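Local coordinates for mannosylglycerate hydrolase MGH1-like glycoside hydrolase domain-containing protein (Thermus thermophilus HB8, PDB 4WVA) that hydrolyses mannosylglycerate to mannose and glycerate, and probably also glucosylglycerate, as a family 63 glycoside hydrolase with an (alpha/alpha)6-barrel, at residues Met164-Ala169 with Arg348-Pro353; Pro195-Arg200 with Gly390-Tyr395. One frame throughout, in Å; residues are numbered along the deposited sequence.

Interaction 1 of 2, residues Met164-Ala169 with Arg348-Pro353; sequences MDNSPA and RYWRGP. With TRS (2-amino-2-hydroxymethyl-propane-1,3-diol), chain D.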
loop_
_atom_site.group_PDB
_atom_site.type_symbol
_atom_site.label_atom_id
_atom_site.label_comp_id
_atom_site.label_asym_id
_atom_site.label_seq_id
_atom_site.Cartn_x
_atom_site.Cartn_y
_atom_site.Cartn_z
ATOM N N MET A 164 23.909 -10.466 -11.137
ATOM C CA MET A 164 24.099 -11.674 -10.348
ATOM C C MET A 164 24.271 -12.836 -11.323
ATOM O O MET A 164 23.446 -13.749 -11.452
ATOM C CB MET A 164 22.931 -11.882 -9.394
ATOM C CG MET A 164 22.707 -10.685 -8.503
ATOM S SD MET A 164 21.380 -10.980 -7.323
ATOM C CE MET A 164 21.268 -9.401 -6.479
ATOM N N ASP A 165 25.406 -12.768 -12.013
ATOM C CA ASP A 165 25.583 -13.433 -13.305
ATOM C C ASP A 165 25.178 -14.902 -13.320
ATOM O O ASP A 165 24.455 -15.340 -14.205
ATOM C CB ASP A 165 27.045 -13.350 -13.771
ATOM C CG ASP A 165 27.633 -11.953 -13.728
ATOM O OD1 ASP A 165 26.949 -10.961 -13.377
ATOM O OD2 ASP A 165 28.839 -11.840 -14.064
ATOM N N ASN A 166 25.669 -15.671 -12.353
ATOM C CA ASN A 166 25.425 -17.106 -12.310
ATOM C C ASN A 166 24.505 -17.535 -11.171
ATOM O O ASN A 166 24.607 -18.651 -10.656
ATOM C CB ASN A 166 26.753 -17.885 -12.279
ATOM C CG ASN A 166 27.450 -17.800 -10.937
ATOM O OD1 ASN A 166 27.218 -16.860 -10.152
ATOM N ND2 ASN A 166 28.306 -18.782 -10.651
ATOM N N SER A 167 23.603 -16.645 -10.757
ATOM C CA SER A 167 22.601 -17.020 -9.761
ATOM C C SER A 167 21.946 -18.344 -10.171
ATOM O O SER A 167 21.628 -18.503 -11.345
ATOM C CB SER A 167 21.502 -15.968 -9.694
ATOM O OG SER A 167 20.518 -16.353 -8.741
ATOM N N PRO A 168 21.749 -19.287 -9.221
ATOM C CA PRO A 168 21.047 -20.538 -9.569
ATOM C C PRO A 168 19.649 -20.310 -10.124
ATOM O O PRO A 168 19.115 -21.176 -10.823
ATOM C CB PRO A 168 21.006 -21.300 -8.246
ATOM C CG PRO A 168 22.191 -20.786 -7.507
ATOM C CD PRO A 168 22.177 -19.310 -7.814
ATOM N N ALA A 169 19.054 -19.147 -9.848
ATOM C CA ALA A 169 17.765 -18.806 -10.460
ATOM C C ALA A 169 17.794 -18.871 -11.985
ATOM O O ALA A 169 16.788 -19.230 -12.611
ATOM C CB ALA A 169 17.302 -17.423 -9.999
ATOM N N ARG A 348 31.437 -20.007 -5.126
ATOM C CA ARG A 348 31.254 -19.725 -6.554
ATOM C C ARG A 348 30.301 -18.565 -6.842
ATOM O O ARG A 348 29.143 -18.782 -7.222
ATOM C CB ARG A 348 30.838 -20.968 -7.356
ATOM C CG ARG A 348 31.098 -20.784 -8.843
ATOM C CD ARG A 348 30.589 -21.919 -9.699
ATOM N NE ARG A 348 31.326 -23.158 -9.463
ATOM C CZ ARG A 348 32.469 -23.494 -10.062
ATOM N NH1 ARG A 348 33.071 -22.697 -10.944
ATOM N NH2 ARG A 348 33.027 -24.657 -9.764
ATOM N N TYR A 349 30.808 -17.349 -6.635
ATOM C CA TYR A 349 30.255 -16.132 -7.226
ATOM C C TYR A 349 28.869 -15.841 -6.632
ATOM O O TYR A 349 28.792 -15.484 -5.462
ATOM C CB TYR A 349 30.276 -16.249 -8.765
ATOM C CG TYR A 349 30.342 -14.972 -9.578
ATOM C CD1 TYR A 349 30.992 -13.831 -9.118
ATOM C CD2 TYR A 349 29.833 -14.934 -10.866
ATOM C CE1 TYR A 349 31.085 -12.685 -9.900
ATOM C CE2 TYR A 349 29.923 -13.804 -11.643
ATOM C CZ TYR A 349 30.538 -12.671 -11.160
ATOM O OH TYR A 349 30.629 -11.535 -11.953
ATOM N N TRP A 350 27.798 -15.981 -7.419
ATOM C CA TRP A 350 26.430 -15.726 -6.915
ATOM C C TRP A 350 25.645 -16.961 -6.484
ATOM O O TRP A 350 24.430 -16.902 -6.329
ATOM C CB TRP A 350 25.662 -14.915 -7.973
ATOM C CG TRP A 350 26.168 -13.530 -8.123
ATOM C CD1 TRP A 350 27.045 -13.080 -9.034
ATOM C CD2 TRP A 350 25.813 -12.404 -7.314
ATOM N NE1 TRP A 350 27.278 -11.741 -8.867
ATOM C CE2 TRP A 350 26.525 -11.298 -7.812
ATOM C CE3 TRP A 350 24.952 -12.224 -6.231
ATOM C CZ2 TRP A 350 26.415 -10.029 -7.258
ATOM C CZ3 TRP A 350 24.860 -10.962 -5.663
ATOM C CH2 TRP A 350 25.570 -9.883 -6.185
ATOM N N ARG A 351 26.335 -18.074 -6.230
ATOM C CA ARG A 351 25.687 -19.312 -5.863
ATOM C C ARG A 351 25.878 -19.667 -4.386
ATOM O O ARG A 351 25.769 -20.825 -4.008
ATOM C CB ARG A 351 26.209 -20.436 -6.780
ATOM C CG ARG A 351 26.053 -20.077 -8.248
ATOM C CD ARG A 351 26.499 -21.191 -9.168
ATOM N NE ARG A 351 25.607 -22.341 -9.176
ATOM C CZ ARG A 351 24.551 -22.501 -9.976
ATOM N NH1 ARG A 351 24.170 -21.552 -10.830
ATOM N NH2 ARG A 351 23.864 -23.645 -9.915
ATOM N N GLY A 352 26.133 -18.667 -3.538
ATOM C CA GLY A 352 26.359 -18.926 -2.108
ATOM C C GLY A 352 27.142 -17.854 -1.358
ATOM O O GLY A 352 26.797 -17.515 -0.219
ATOM N N PRO A 353 28.218 -17.331 -1.965
ATOM C CA PRO A 353 28.996 -16.302 -1.277
ATOM C C PRO A 353 28.211 -15.053 -0.824
ATOM O O PRO A 353 27.169 -14.724 -1.388
ATOM C CB PRO A 353 30.039 -15.916 -2.316
ATOM C CG PRO A 353 30.268 -17.176 -3.059
ATOM C CD PRO A 353 28.884 -17.754 -3.217
HETATM C C TRS D . 30.119 -8.179 -11.737
HETATM C C1 TRS D . 30.177 -6.754 -11.208
HETATM C C2 TRS D . 30.582 -8.154 -13.196
HETATM C C3 TRS D . 28.725 -8.780 -11.575
HETATM N N TRS D . 31.020 -9.007 -10.898
HETATM O O1 TRS D . 31.509 -6.215 -11.360
HETATM O O2 TRS D . 30.275 -9.342 -13.943
HETATM O O3 TRS D . 28.706 -9.838 -10.585
HETATM O O HOH W 1 21.970 -15.796 -6.571
#

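Interaction 2 of 2, residues Pro195-Arg200 with Gly390-Tyr395; sequences PEERPR and GFREYY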
loop_
_atom_site.group_PDB
_atom_site.type_symbol
_atom_site.label_atom_id
_atom_site.label_comp_id
_atom_site.label_asym_id
_atom_site.label_seq_id
_atom_site.Cartn_x
_atom_site.Cartn_y
_atom_site.Cartn_z
ATOM N N PRO A 195 39.119 -20.259 -11.395
ATOM C CA PRO A 195 37.886 -20.712 -12.043
ATOM C C PRO A 195 36.819 -21.268 -11.101
ATOM O O PRO A 195 35.642 -21.157 -11.425
ATOM C CB PRO A 195 38.380 -21.823 -12.998
ATOM C CG PRO A 195 39.773 -21.424 -13.324
ATOM C CD PRO A 195 40.316 -20.831 -12.053
ATOM N N GLU A 196 37.216 -21.848 -9.965
ATOM C CA GLU A 196 36.274 -22.417 -8.999
ATOM C C GLU A 196 35.375 -21.335 -8.373
ATOM O O GLU A 196 34.331 -21.649 -7.805
ATOM C CB GLU A 196 37.000 -23.186 -7.892
ATOM C CG GLU A 196 37.662 -24.480 -8.355
ATOM C CD GLU A 196 38.310 -25.260 -7.216
ATOM O OE1 GLU A 196 37.736 -25.305 -6.104
ATOM O OE2 GLU A 196 39.399 -25.845 -7.431
ATOM N N GLU A 197 35.791 -20.068 -8.496
ATOM C CA GLU A 197 35.047 -18.945 -7.915
ATOM C C GLU A 197 34.264 -18.176 -8.970
ATOM O O GLU A 197 33.619 -17.168 -8.662
ATOM C CB GLU A 197 36.029 -18.008 -7.198
ATOM C CG GLU A 197 36.671 -18.654 -5.982
ATOM C CD GLU A 197 37.842 -17.868 -5.418
ATOM O OE1 GLU A 197 38.014 -16.688 -5.737
ATOM O OE2 GLU A 197 38.590 -18.456 -4.604
ATOM N N ARG A 198 34.290 -18.657 -10.204
ATOM C CA ARG A 198 33.695 -17.980 -11.357
ATOM C C ARG A 198 32.616 -18.823 -12.047
ATOM O O ARG A 198 32.506 -20.030 -11.796
ATOM C CB ARG A 198 34.800 -17.675 -12.371
ATOM C CG ARG A 198 35.839 -16.679 -11.873
ATOM C CD ARG A 198 35.273 -15.260 -11.723
ATOM N NE ARG A 198 34.780 -14.722 -12.997
ATOM C CZ ARG A 198 34.169 -13.544 -13.132
ATOM N NH1 ARG A 198 33.984 -12.777 -12.063
ATOM N NH2 ARG A 198 33.746 -13.135 -14.331
ATOM N N PRO A 199 31.821 -18.188 -12.937
ATOM C CA PRO A 199 30.893 -18.992 -13.736
ATOM C C PRO A 199 31.650 -20.048 -14.525
ATOM O O PRO A 199 32.807 -19.833 -14.888
ATOM C CB PRO A 199 30.268 -17.974 -14.699
ATOM C CG PRO A 199 30.434 -16.654 -14.024
ATOM C CD PRO A 199 31.756 -16.760 -13.309
ATOM N N ARG A 200 30.990 -21.174 -14.757
ATOM C CA ARG A 200 31.593 -22.280 -15.505
ATOM C C ARG A 200 31.593 -22.049 -17.003
ATOM O O ARG A 200 30.982 -21.117 -17.514
ATOM C CB ARG A 200 30.846 -23.559 -15.192
ATOM C CG ARG A 200 30.956 -23.970 -13.748
ATOM C CD ARG A 200 30.203 -25.255 -13.514
ATOM N NE ARG A 200 29.974 -25.519 -12.093
ATOM C CZ ARG A 200 30.518 -26.507 -11.388
ATOM N NH1 ARG A 200 31.348 -27.377 -11.955
ATOM N NH2 ARG A 200 30.211 -26.645 -10.102
ATOM N N GLY A 390 40.075 -8.160 4.062
ATOM C CA GLY A 390 40.201 -7.041 3.158
ATOM C C GLY A 390 38.996 -6.921 2.247
ATOM O O GLY A 390 37.942 -7.515 2.507
ATOM N N PHE A 391 39.166 -6.124 1.203
ATOM C CA PHE A 391 38.067 -5.711 0.324
ATOM C C PHE A 391 38.040 -6.608 -0.888
ATOM O O PHE A 391 38.776 -6.404 -1.841
ATOM C CB PHE A 391 38.235 -4.246 -0.029
ATOM C CG PHE A 391 38.260 -3.355 1.189
ATOM C CD1 PHE A 391 37.111 -3.148 1.927
ATOM C CD2 PHE A 391 39.447 -2.781 1.634
ATOM C CE1 PHE A 391 37.124 -2.362 3.066
ATOM C CE2 PHE A 391 39.470 -1.990 2.773
ATOM C CZ PHE A 391 38.312 -1.773 3.487
ATOM N N ARG A 392 37.179 -7.611 -0.809
ATOM C CA ARG A 392 37.065 -8.650 -1.813
ATOM C C ARG A 392 35.677 -8.582 -2.420
ATOM O O ARG A 392 34.747 -7.974 -1.853
ATOM C CB ARG A 392 37.272 -10.029 -1.195
ATOM C CG ARG A 392 38.663 -10.220 -0.582
ATOM C CD ARG A 392 39.783 -10.155 -1.606
ATOM N NE ARG A 392 39.654 -11.157 -2.670
ATOM C CZ ARG A 392 40.094 -12.409 -2.608
ATOM N NH1 ARG A 392 40.698 -12.863 -1.517
ATOM N NH2 ARG A 392 39.907 -13.230 -3.636
ATOM N N GLU A 393 35.542 -9.218 -3.573
ATOM C CA GLU A 393 34.275 -9.206 -4.300
ATOM C C GLU A 393 33.172 -9.963 -3.525
ATOM O O GLU A 393 32.013 -9.521 -3.491
ATOM C CB GLU A 393 34.476 -9.756 -5.710
ATOM C CG GLU A 393 33.385 -9.398 -6.705
ATOM C CD GLU A 393 33.672 -9.908 -8.115
ATOM O OE1 GLU A 393 34.781 -10.454 -8.335
ATOM O OE2 GLU A 393 32.802 -9.748 -9.016
ATOM N N TYR A 394 33.508 -11.101 -2.916
ATOM C CA TYR A 394 32.542 -11.877 -2.143
ATOM C C TYR A 394 33.303 -12.743 -1.158
ATOM O O TYR A 394 34.543 -12.784 -1.193
ATOM C CB TYR A 394 31.602 -12.708 -3.031
ATOM C CG TYR A 394 32.259 -13.305 -4.252
ATOM C CD1 TYR A 394 32.445 -12.539 -5.393
ATOM C CD2 TYR A 394 32.692 -14.622 -4.268
ATOM C CE1 TYR A 394 33.071 -13.048 -6.498
ATOM C CE2 TYR A 394 33.304 -15.143 -5.388
ATOM C CZ TYR A 394 33.488 -14.345 -6.503
ATOM O OH TYR A 394 34.102 -14.820 -7.653
ATOM N N TYR A 395 32.556 -13.381 -0.275
ATOM C CA TYR A 395 33.135 -14.098 0.852
ATOM C C TYR A 395 32.422 -15.408 1.065
ATOM O O TYR A 395 31.209 -15.494 0.923
ATOM C CB TYR A 395 33.070 -13.264 2.136
ATOM C CG TYR A 395 33.738 -11.918 2.009
ATOM C CD1 TYR A 395 33.061 -10.837 1.451
ATOM C CD2 TYR A 395 35.055 -11.721 2.418
ATOM C CE1 TYR A 395 33.661 -9.603 1.320
ATOM C CE2 TYR A 395 35.664 -10.487 2.275
ATOM C CZ TYR A 395 34.968 -9.432 1.717
ATOM O OH TYR A 395 35.553 -8.195 1.568
HETATM O O HOH W 2 35.079 -12.860 -9.555
#

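Interaction 1 of 2, residues Met164-Ala169 with Arg348-Pro353
This contact joins two loops of the (alpha/alpha)6-barrel that line the active site, where a Tris molecule is bound. Asp165, the probable proton donor, follows Met164 in a type I turn. A type II' turn from Arg348 to Arg351 carries Tyr349 and Trp350, both likely substrate-binding residues. The Tyr349 hydroxyl donates to Asp165 OD2 (OH to OD2 2.8 Å) and meets it from above the carboxylate plane. OD2 is thus held by the tyrosine, with a weak further bond from Tris O2. The same hydroxyl accepts bonds from N and O3 of Tris. The indole N-H of Trp350 donates to Tris O3, with NE1 to O3 2.9 Å and nearly straight at 166°. Met164 CA sits over the five-membered ring, 3.3 Å from its centroid, in a CH-pi contact. Its extended side chain runs on across the six-membered ring, with SD oblique in a Met-aromatic contact. An alanine in place of Trp350 would remove the N-H that binds Tris O3 and the ring face under Met164, and would probably loosen the packing of 164-169 beside the pocket. Asn166 OD1 uses an in-plane lone pair for the backbone N of Trp350. The Arg351 guanidinium, also salt-bridged to Asp171 and Glu345, lies with one face on Pro168 CG. Its NH1 donates to Asn166 O at 2.9 Å, from above the carbonyl plane.

Interaction 2 of 2, residues Pro195-Arg200 with Gly390-Tyr395
Polar groups carry this contact, which brings the loop before helix 201-216 up to the chain that runs into strand 394-395, at the active site of the barrel. Arg198 is a likely substrate-binding residue and Glu393 the probable proton acceptor. The CA atoms stay far apart, 9.5 Å at Glu197 and Tyr394, so long side chains span the gap.

The direct hydrogen bond is made by the phenol of Tyr394. Its CG takes the crowded position between the backbone N and the carbonyl carbon (chi1 37°). The hydroxyl reaches the main chain of 195-200 and donates to Glu197 O, with OH to O 2.6 Å. It comes from above the carbonyl plane, off the lone pairs. Glu197 CB lies beside the same hydroxyl.

A water makes the second link. It accepts from Arg198 NH1, in the guanidinium plane, and donates to Glu393 OE1. Its oxygen lies 2.7 Å from Arg198 NH1 and 2.7 Å from Glu393 OE1. It also donates to Tyr394 OH. One water thus joins Arg198, Glu393 and Tyr394.

Two pairs of opposite charges lie near each other without forming salt bridges. Arg198 NH1 is 4.5 Å from Glu393 OE2, a nearby positive charge that may favour the ionised form of the glutamate. Arg198 has its salt bridge with Asp189, and Glu393 OE2 is bonded to Tyr28. Glu197 OE1 and Arg392 NH2 are also too far apart to pair directly, and each bonds instead to the backbone of Gly404.

Within 390-395, Tyr395 OH donates to an in-plane lone pair of Gly390 O and accepts from Arg392 N, so one hydroxyl bridges the backbone of Gly390 and Arg392.

Segment 195-200 leads into helix 201-216, with Arg200 at its N-cap. Segment 390-395 follows helix 372-389 and enters strand 394-395, which pairs antiparallel with strand 402-403.

How the interactions relate
Both interactions are buried and belong to one active site, with centres about 10 Å apart. Interaction 1 holds the probable proton donor, interaction 2 the probable proton acceptor. The first buries 507 Å² and packs closely, with an indole, a methionine and a proline among its polar bonds. The second buries 161 Å² and relies on one direct hydrogen bond and a water; Glu197 and Arg392 there are partly exposed. Both meet helix 201-216 at Tyr207, through Asp165 and Asn166 in interaction 1 and Pro199 in interaction 2. Their segments alternate along the chain and touch. Arg348 NH1 probably bonds to Arg198 O at 2.9 Å, and the rings of Tyr349 and Tyr394 pack together.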